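Histidine triad (HIT) protein (Clostridium difficile, PDB 4EGU) binds zinc and guanosine monophosphate and probably acts as a nucleotide hydrolase or transferase. Local coordinates at the interface of chains A and B. Sequence-based numbering; all coordinates share one arbitrary frame. Chains: chain A/B, histidine triad (HIT) protein.

Contact 1: the interface of chains A and B. Residues chain A 52-53, 55, 57, 60; chain B 67-68, 71.
B:Asn71, on helix 61-77 of chain B, gives a direct polar link here: its amide nitrogen ND2 donates to the main-chain O of A:Leu52 at 3.1 Å, with 154° at the hydrogen. The donor stands above the carbonyl plane, 50° out of it, and so misses the lone-pair directions. With CG anti to its own carbonyl carbon (chi1 -78°), the carboxamide of B:Asn71 reaches across to the short 3-10 helix 52-54.

Water extends the polar network. Water 2 is 3.0 Å from ND2 of B:Asn71 and also meets A:Ile55 O and the carboxylate OD1 of A:Asp57, while water 1 joins the same OD1 to B:Val68 O. One carboxylate oxygen thus collects two waters, and the ND2 group is shared between a carbonyl and a solvent molecule.

The apolar part lies alongside. Both methyls of A:Leu52 touch the imidazole at CD2 of B:His67, CD1 at 3.7 Å, the side chains crossing at about a right angle. B:Val68 divides its branches, CG1 against the carboxylate of A:Asp57 and CG2 against CB of A:Met60 at 3.9 Å. The chain of A:Met60, bent at chi2 and chi3, brings its terminal methyl CE to 3.5 Å from ND2 of B:Asn71.

Contact 2: the interface of chains A and B. Residues chain A 83-86; chain B 88-90, 94.
Strand 84-90 of each chain pairs antiparallel with its copy, so the beta-sheet runs on from one subunit into the other, as is typical of dimeric histidine triad proteins. A:Phe84 faces B:Cys90 with reciprocal main-chain bonds, N to O and O to N, both 2.8 Å. A:Val86 and B:Asn88 form the neighbouring reciprocal pair, A:Val86 N giving to B:Asn88 O at 2.9 Å.

Side chains reinforce the ladder on its two faces. The CB of B:Cys90 sits over the centre of the A:Phe84 ring, 4.0 Å from the centroid, in a CH-pi contact, and its SG reaches the ring atoms CE1 and CZ. CG of A:Phe84, between the backbone N and the carbonyl carbon (chi1 58°), turns the ring face towards that CB.

A:Arg85 projects from the opposite face, side by side with B:Asn89, the guanidinium and amide planes turned 67° apart. NE of A:Arg85 donates to the amide oxygen OD1 of B:Asn89 at 2.8 Å, but this bond is bent, 123° at the hydrogen, the acceptor standing well out of the guanidinium plane. B:Asn89 also belongs to the GMP site, so the arginine of one subunit may help position a nucleotide-binding residue of the other. A straighter bond runs from NH2 of A:Arg85 to B:Gly94 O, 2.9 Å away at the guanidinium edge.

Contact 3: the interface of chains A and B. Residues chain A 68, 71-72, 75; chain B 57, 60.
A:Val68 and B:Asp57 cross at about a right angle, the valine methyl CG1 lying against the carboxylate, 3.8 Å from its CG. The other methyl of A:Val68, CG2, lies 3.8 Å from CB of B:Met60. With CG1 anti to the backbone N (chi1 169°), this methyl is turned to the aspartate and CG2, anti to the carbonyl carbon, to the methionine.

B:Met60 bends at chi2 and chi3, bringing its methyl CE to 3.4 Å from the amide nitrogen ND2 of A:Asn71. ND2 of A:Asn71 is also linked to B:Asp57 OD1 through water 3, 2.9 Å from that nitrogen with a nearly straight approach, 171° at the hydrogen.

Two lysines approach the same aspartate without direct contact. A:Lys72 crosses it at about a right angle, and its chain bends at chi4; NZ is 4.2 Å from B:Asp57 OD2. The extended A:Lys75 leaves its NZ 4.3 Å from OD1 of B:Asp57. Waters fill both intervals: water 5 joins A:Lys72 NZ to OD2, and water 4, 2.7 Å from A:Lys75 NZ, reaches OD1. Waters 4 and 5 also meet each other, completing a hydrated bridge; the nearby lysine amines, if protonated, would probably favour a charged carboxylate.

In the fold, the A residues lie along helix 61-77, while B:Asp57 begins 3-10 helix 57-59 and B:Met60 follows directly, just before the partner's own helix 61-77.

Contact 1: the interface of chains A and B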
ATOM      1  N   LEU A  52      -0.293  -8.013  -7.201  1.00  9.24           N
ATOM      2  CA  LEU A  52      -0.054  -8.453  -5.840  1.00  9.34           C
ATOM      3  C   LEU A  52      -0.469  -9.908  -5.594  1.00  9.34           C
ATOM      4  O   LEU A  52       0.211 -10.648  -4.884  1.00 10.03           O
ATOM      5  CB  LEU A  52      -0.781  -7.499  -4.877  1.00  9.79           C
ATOM      6  CG  LEU A  52      -0.715  -7.843  -3.408  1.00 10.44           C
ATOM      7  CD1 LEU A  52       0.693  -7.889  -2.891  1.00 11.87           C
ATOM      8  CD2 LEU A  52      -1.538  -6.824  -2.636  1.00 12.14           C
ATOM      9  N   ILE A  53      -1.596 -10.328  -6.163  1.00 10.12           N
ATOM     10  CA  ILE A  53      -2.055 -11.700  -5.922  1.00 11.66           C
ATOM     11  C   ILE A  53      -1.202 -12.749  -6.611  1.00 11.29           C
ATOM     12  O   ILE A  53      -1.352 -13.938  -6.308  1.00 13.46           O
ATOM     13  CB  ILE A  53      -3.538 -11.922  -6.256  1.00 12.59           C
ATOM     14  CG1 ILE A  53      -3.837 -11.747  -7.742  1.00 13.42           C
ATOM     15  CG2 ILE A  53      -4.380 -11.041  -5.422  1.00 14.52           C
ATOM     16  CD1 ILE A  53      -5.279 -12.150  -8.091  1.00 15.57           C
ATOM     17  N   ILE A  55       2.096 -12.741  -6.388  1.00 12.04           N
ATOM     18  CA  ILE A  55       3.330 -12.922  -5.628  1.00 12.11           C
ATOM     19  C   ILE A  55       3.119 -14.087  -4.650  1.00 11.53           C
ATOM     20  O   ILE A  55       2.252 -14.000  -3.791  1.00 12.38           O
ATOM     21  CB  ILE A  55       3.704 -11.669  -4.826  1.00 11.41           C
ATOM     22  CG1 ILE A  55       3.795 -10.413  -5.685  1.00 11.87           C
ATOM     23  CG2 ILE A  55       5.040 -11.911  -4.128  1.00 11.66           C
ATOM     24  CD1 ILE A  55       3.969  -9.202  -4.829  1.00 12.25           C
ATOM     25  N   ASP A  57       3.511 -16.313  -1.346  1.00 12.04           N
ATOM     26  CA  ASP A  57       3.799 -15.884   0.016  1.00 12.31           C
ATOM     27  C   ASP A  57       5.296 -15.818   0.281  1.00 11.50           C
ATOM     28  O   ASP A  57       5.760 -14.871   0.905  1.00 12.45           O
ATOM     29  CB  ASP A  57       3.159 -16.801   1.046  1.00 13.84           C
ATOM     30  CG  ASP A  57       1.642 -16.727   1.067  1.00 15.54           C
ATOM     31  OD1 ASP A  57       1.057 -15.787   0.496  1.00 15.96           O
ATOM     32  OD2 ASP A  57       1.042 -17.622   1.691  1.00 18.82           O
ATOM     33  N   MET A  60       7.050 -12.561  -0.722  1.00 10.89           N
ATOM     34  CA  MET A  60       6.429 -11.292  -0.365  1.00 10.87           C
ATOM     35  C   MET A  60       7.420 -10.294   0.203  1.00 10.83           C
ATOM     36  O   MET A  60       7.104  -9.131   0.306  1.00 11.34           O
ATOM     37  CB  MET A  60       5.262 -11.511   0.609  1.00 11.73           C
ATOM     38  CG  MET A  60       4.234 -10.375   0.604  1.00 12.47           C
ATOM     39  SD  MET A  60       3.396 -10.120  -0.952  1.00 12.49           S
ATOM     40  CE  MET A  60       2.371 -11.575  -1.020  1.00 15.15           C
TER
ATOM     41  N   HIS B  67       0.711  -7.987   3.777  1.00  8.84           N
ATOM     42  CA  HIS B  67       0.336  -8.323   2.414  1.00  8.71           C
ATOM     43  C   HIS B  67       0.008  -9.815   2.195  1.00  8.36           C
ATOM     44  O   HIS B  67      -0.895 -10.119   1.422  1.00  8.73           O
ATOM     45  CB  HIS B  67       1.391  -7.812   1.428  1.00  8.64           C
ATOM     46  CG  HIS B  67       1.300  -6.316   1.169  1.00  9.34           C
ATOM     47  ND1 HIS B  67       1.679  -5.348   2.068  1.00  9.59           N
ATOM     48  CD2 HIS B  67       0.859  -5.629   0.082  1.00  9.88           C
ATOM     49  CE1 HIS B  67       1.450  -4.145   1.540  1.00  9.85           C
ATOM     50  NE2 HIS B  67       0.972  -4.284   0.328  1.00 10.82           N
ATOM     51  N   VAL B  68       0.702 -10.729   2.866  1.00  9.04           N
ATOM     52  CA  VAL B  68       0.278 -12.124   2.830  1.00  9.39           C
ATOM     53  C   VAL B  68      -1.172 -12.241   3.324  1.00  9.06           C
ATOM     54  O   VAL B  68      -2.000 -12.948   2.725  1.00  9.40           O
ATOM     55  CB  VAL B  68       1.226 -12.993   3.688  1.00 10.48           C
ATOM     56  CG1 VAL B  68       0.651 -14.366   3.920  1.00 12.37           C
ATOM     57  CG2 VAL B  68       2.607 -13.071   3.041  1.00 11.91           C
ATOM     58  N   ASN B  71      -3.774 -10.916   0.790  1.00  8.55           N
ATOM     59  CA  ASN B  71      -4.055 -11.893  -0.257  1.00  8.99           C
ATOM     60  C   ASN B  71      -4.940 -13.015   0.245  1.00  9.09           C
ATOM     61  O   ASN B  71      -5.829 -13.476  -0.484  1.00 10.01           O
ATOM     62  CB  ASN B  71      -2.774 -12.445  -0.879  1.00  9.75           C
ATOM     63  CG  ASN B  71      -2.147 -11.497  -1.873  1.00 11.00           C
ATOM     64  OD1 ASN B  71      -2.733 -10.478  -2.254  1.00 13.29           O
ATOM     65  ND2 ASN B  71      -0.931 -11.818  -2.295  1.00 12.36           N
TER
HETATM   66  O   HOH W   1      -1.511 -15.097   0.957  1.00 13.22           O
HETATM   67  O   HOH W   2       0.431 -14.445  -1.867  1.00 15.81           O

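Contact 2: the interface of chains A and B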
ATOM      1  N   GLY A  83       4.048  14.061   4.999  1.00  9.32           N
ATOM      2  CA  GLY A  83       3.126  12.951   4.828  1.00  9.38           C
ATOM      3  C   GLY A  83       3.039  12.500   3.373  1.00  8.83           C
ATOM      4  O   GLY A  83       3.450  13.188   2.437  1.00  9.73           O
ATOM      5  N   PHE A  84       2.455  11.319   3.184  1.00  8.19           N
ATOM      6  CA  PHE A  84       2.374  10.734   1.855  1.00  7.97           C
ATOM      7  C   PHE A  84       1.368   9.588   1.882  1.00  7.60           C
ATOM      8  O   PHE A  84       0.970   9.139   2.948  1.00  8.37           O
ATOM      9  CB  PHE A  84       3.759  10.262   1.355  1.00  8.44           C
ATOM     10  CG  PHE A  84       4.456   9.261   2.233  1.00  8.28           C
ATOM     11  CD1 PHE A  84       5.241   9.661   3.301  1.00  8.76           C
ATOM     12  CD2 PHE A  84       4.368   7.906   1.951  1.00  8.88           C
ATOM     13  CE1 PHE A  84       5.921   8.743   4.072  1.00  9.52           C
ATOM     14  CE2 PHE A  84       5.047   6.975   2.720  1.00  9.44           C
ATOM     15  CZ  PHE A  84       5.825   7.393   3.783  1.00  9.53           C
ATOM     16  N   ARG A  85       0.991   9.120   0.700  1.00  7.72           N
ATOM     17  CA  ARG A  85       0.088   7.986   0.567  1.00  7.19           C
ATOM     18  C   ARG A  85       0.736   6.956  -0.355  1.00  7.10           C
ATOM     19  O   ARG A  85       1.391   7.307  -1.344  1.00  8.35           O
ATOM     20  CB  ARG A  85      -1.259   8.453  -0.015  1.00  7.83           C
ATOM     21  CG  ARG A  85      -2.332   7.383  -0.040  1.00  8.42           C
ATOM     22  CD  ARG A  85      -3.666   7.952  -0.480  1.00  9.41           C
ATOM     23  NE  ARG A  85      -4.134   8.934   0.477  1.00  9.82           N
ATOM     24  CZ  ARG A  85      -4.971   9.933   0.204  1.00 10.40           C
ATOM     25  NH1 ARG A  85      -5.474  10.075  -1.011  1.00 12.18           N
ATOM     26  NH2 ARG A  85      -5.244  10.807   1.137  1.00 11.58           N
ATOM     27  N   VAL A  86       0.530   5.693   0.007  1.00  6.85           N
ATOM     28  CA  VAL A  86       1.026   4.552  -0.766  1.00  7.09           C
ATOM     29  C   VAL A  86      -0.195   3.771  -1.271  1.00  6.98           C
ATOM     30  O   VAL A  86      -1.078   3.440  -0.490  1.00  7.56           O
ATOM     31  CB  VAL A  86       1.897   3.662   0.109  1.00  7.79           C
ATOM     32  CG1 VAL A  86       2.350   2.410  -0.639  1.00  8.97           C
ATOM     33  CG2 VAL A  86       3.085   4.435   0.665  1.00  8.75           C
TER
ATOM     34  N   ASN B  88      -2.120   2.881   2.151  1.00  6.87           N
ATOM     35  CA  ASN B  88      -1.615   3.381   3.414  1.00  6.86           C
ATOM     36  C   ASN B  88      -1.560   4.912   3.360  1.00  7.27           C
ATOM     37  O   ASN B  88      -0.991   5.477   2.430  1.00  7.67           O
ATOM     38  CB  ASN B  88      -0.234   2.821   3.754  1.00  7.64           C
ATOM     39  CG  ASN B  88       0.239   3.360   5.088  1.00  8.09           C
ATOM     40  OD1 ASN B  88       0.913   4.401   5.156  1.00  9.45           O
ATOM     41  ND2 ASN B  88      -0.143   2.697   6.144  1.00  9.53           N
ATOM     42  N   ASN B  89      -2.177   5.530   4.363  1.00  7.64           N
ATOM     43  CA  ASN B  89      -2.145   6.982   4.557  1.00  8.05           C
ATOM     44  C   ASN B  89      -1.137   7.303   5.653  1.00  8.35           C
ATOM     45  O   ASN B  89      -1.317   6.878   6.798  1.00  9.47           O
ATOM     46  CB  ASN B  89      -3.518   7.467   5.015  1.00  8.59           C
ATOM     47  CG  ASN B  89      -4.620   7.257   3.985  1.00  8.94           C
ATOM     48  OD1 ASN B  89      -4.426   7.312   2.773  1.00  9.51           O
ATOM     49  ND2 ASN B  89      -5.810   7.022   4.499  1.00 10.60           N
ATOM     50  N   CYS B  90      -0.088   8.049   5.313  1.00  8.53           N
ATOM     51  CA  CYS B  90       0.966   8.346   6.267  1.00  8.72           C
ATOM     52  C   CYS B  90       1.019   9.854   6.571  1.00  8.65           C
ATOM     53  O   CYS B  90       1.269  10.682   5.684  1.00  9.55           O
ATOM     54  CB  CYS B  90       2.317   7.871   5.744  1.00  9.22           C
ATOM     55  SG  CYS B  90       3.632   8.047   6.960  1.00 10.09           S
ATOM     56  N   GLY B  94      -0.887  12.721   3.908  1.00  9.04           N
ATOM     57  CA  GLY B  94      -1.458  11.446   3.504  1.00  9.58           C
ATOM     58  C   GLY B  94      -2.889  11.251   3.932  1.00 10.00           C
ATOM     59  O   GLY B  94      -3.537  10.327   3.449  1.00 11.98           O
TER

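Contact 3: the interface of chains A and B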
ATOM      1  N   VAL A  68      10.844  -0.167   2.244  1.00  7.95           N
ATOM      2  CA  VAL A  68      12.086   0.483   2.648  1.00  8.18           C
ATOM      3  C   VAL A  68      12.452   1.577   1.626  1.00  7.99           C
ATOM      4  O   VAL A  68      12.836   2.683   2.008  1.00  8.40           O
ATOM      5  CB  VAL A  68      13.225  -0.542   2.814  1.00  9.33           C
ATOM      6  CG1 VAL A  68      14.569   0.178   2.975  1.00 11.09           C
ATOM      7  CG2 VAL A  68      12.929  -1.442   4.003  1.00 10.83           C
ATOM      8  N   ASN A  71      10.257   4.684   2.037  1.00  7.53           N
ATOM      9  CA  ASN A  71      10.670   5.496   3.172  1.00  7.74           C
ATOM     10  C   ASN A  71      12.003   6.219   2.888  1.00  7.94           C
ATOM     11  O   ASN A  71      12.180   7.363   3.312  1.00  8.54           O
ATOM     12  CB  ASN A  71      10.772   4.684   4.449  1.00  8.25           C
ATOM     13  CG  ASN A  71       9.441   4.500   5.132  1.00  8.56           C
ATOM     14  OD1 ASN A  71       8.387   4.945   4.655  1.00 10.02           O
ATOM     15  ND2 ASN A  71       9.486   3.857   6.286  1.00 10.36           N
ATOM     16  N   LYS A  72      12.921   5.569   2.171  1.00  7.75           N
ATOM     17  CA  LYS A  72      14.187   6.217   1.825  1.00  8.53           C
ATOM     18  C   LYS A  72      13.948   7.432   0.941  1.00  8.44           C
ATOM     19  O   LYS A  72      14.610   8.464   1.113  1.00  9.30           O
ATOM     20  CB  LYS A  72      15.118   5.225   1.123  1.00  8.85           C
ATOM     21  CG  LYS A  72      15.780   4.246   2.076  1.00  9.67           C
ATOM     22  CD  LYS A  72      16.702   3.273   1.373  1.00 10.47           C
ATOM     23  CE  LYS A  72      17.649   2.576   2.335  1.00 12.26           C
ATOM     24  NZ  LYS A  72      18.544   3.530   3.006  1.00 11.15           N
ATOM     25  N   LYS A  75      12.389  10.274   3.028  1.00  9.85           N
ATOM     26  CA  LYS A  75      13.375  10.948   3.888  1.00 10.85           C
ATOM     27  C   LYS A  75      14.282  11.869   3.100  1.00 12.14           C
ATOM     28  O   LYS A  75      14.586  12.961   3.538  1.00 15.54           O
ATOM     29  CB  LYS A  75      14.169   9.921   4.690  1.00 12.26           C
ATOM     30  CG  LYS A  75      13.339   9.198   5.749  1.00 12.95           C
ATOM     31  CD  LYS A  75      14.020   7.991   6.413  1.00 16.43           C
ATOM     32  CE  LYS A  75      13.065   7.178   7.320  1.00 17.65           C
ATOM     33  NZ  LYS A  75      13.652   5.907   7.873  1.00 19.31           N
TER
ATOM     34  N   ASP B  57      13.706   0.488   9.086  1.00 10.76           N
ATOM     35  CA  ASP B  57      13.970  -0.392   7.965  1.00 11.02           C
ATOM     36  C   ASP B  57      14.096  -1.838   8.426  1.00 11.29           C
ATOM     37  O   ASP B  57      13.581  -2.718   7.760  1.00 11.66           O
ATOM     38  CB  ASP B  57      15.286  -0.006   7.234  1.00 12.51           C
ATOM     39  CG  ASP B  57      15.256   1.346   6.557  1.00 13.81           C
ATOM     40  OD1 ASP B  57      14.173   1.931   6.370  1.00 14.74           O
ATOM     41  OD2 ASP B  57      16.355   1.795   6.193  1.00 16.80           O
ATOM     42  N   MET B  60      10.699  -3.632   8.711  1.00 10.52           N
ATOM     43  CA  MET B  60       9.716  -3.403   7.649  1.00 10.36           C
ATOM     44  C   MET B  60       8.996  -4.674   7.190  1.00 10.51           C
ATOM     45  O   MET B  60       7.959  -4.578   6.543  1.00 10.85           O
ATOM     46  CB  MET B  60      10.370  -2.719   6.448  1.00 11.25           C
ATOM     47  CG  MET B  60       9.373  -2.091   5.495  1.00  9.96           C
ATOM     48  SD  MET B  60       8.336  -0.833   6.208  1.00 10.42           S
ATOM     49  CE  MET B  60       9.562   0.473   6.421  1.00 15.86           C
TER
HETATM   50  O   HOH W   3      11.998   3.039   7.519  1.00 12.62           O
HETATM   51  O   HOH W   4      14.284   4.611   5.548  1.00 15.77           O
HETATM   52  O   HOH W   5      17.009   4.142   5.237  1.00 17.84           O

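Contact 1 and contact 3 are portions of twin surfaces exchanged by the two-fold axis: Asp57, Met60, Val68 and Asn71 occur in both with the chains swapped, and their C-alpha centres lie about 20 Å apart. The C-alpha centre of contact 2, which joins the strands 84-90, lies about 20 Å from that of contact 1 and 13 Å from that of contact 3. Packing of helix 61-77 against the partner's 3-10 turns and Met60, together with strand pairing, links the same two chains, consistent with the dimer common in this family. Contact centres lie about 12 to 16 Å from A:His102, the predicted nucleophile; these distances alone show no catalytic role.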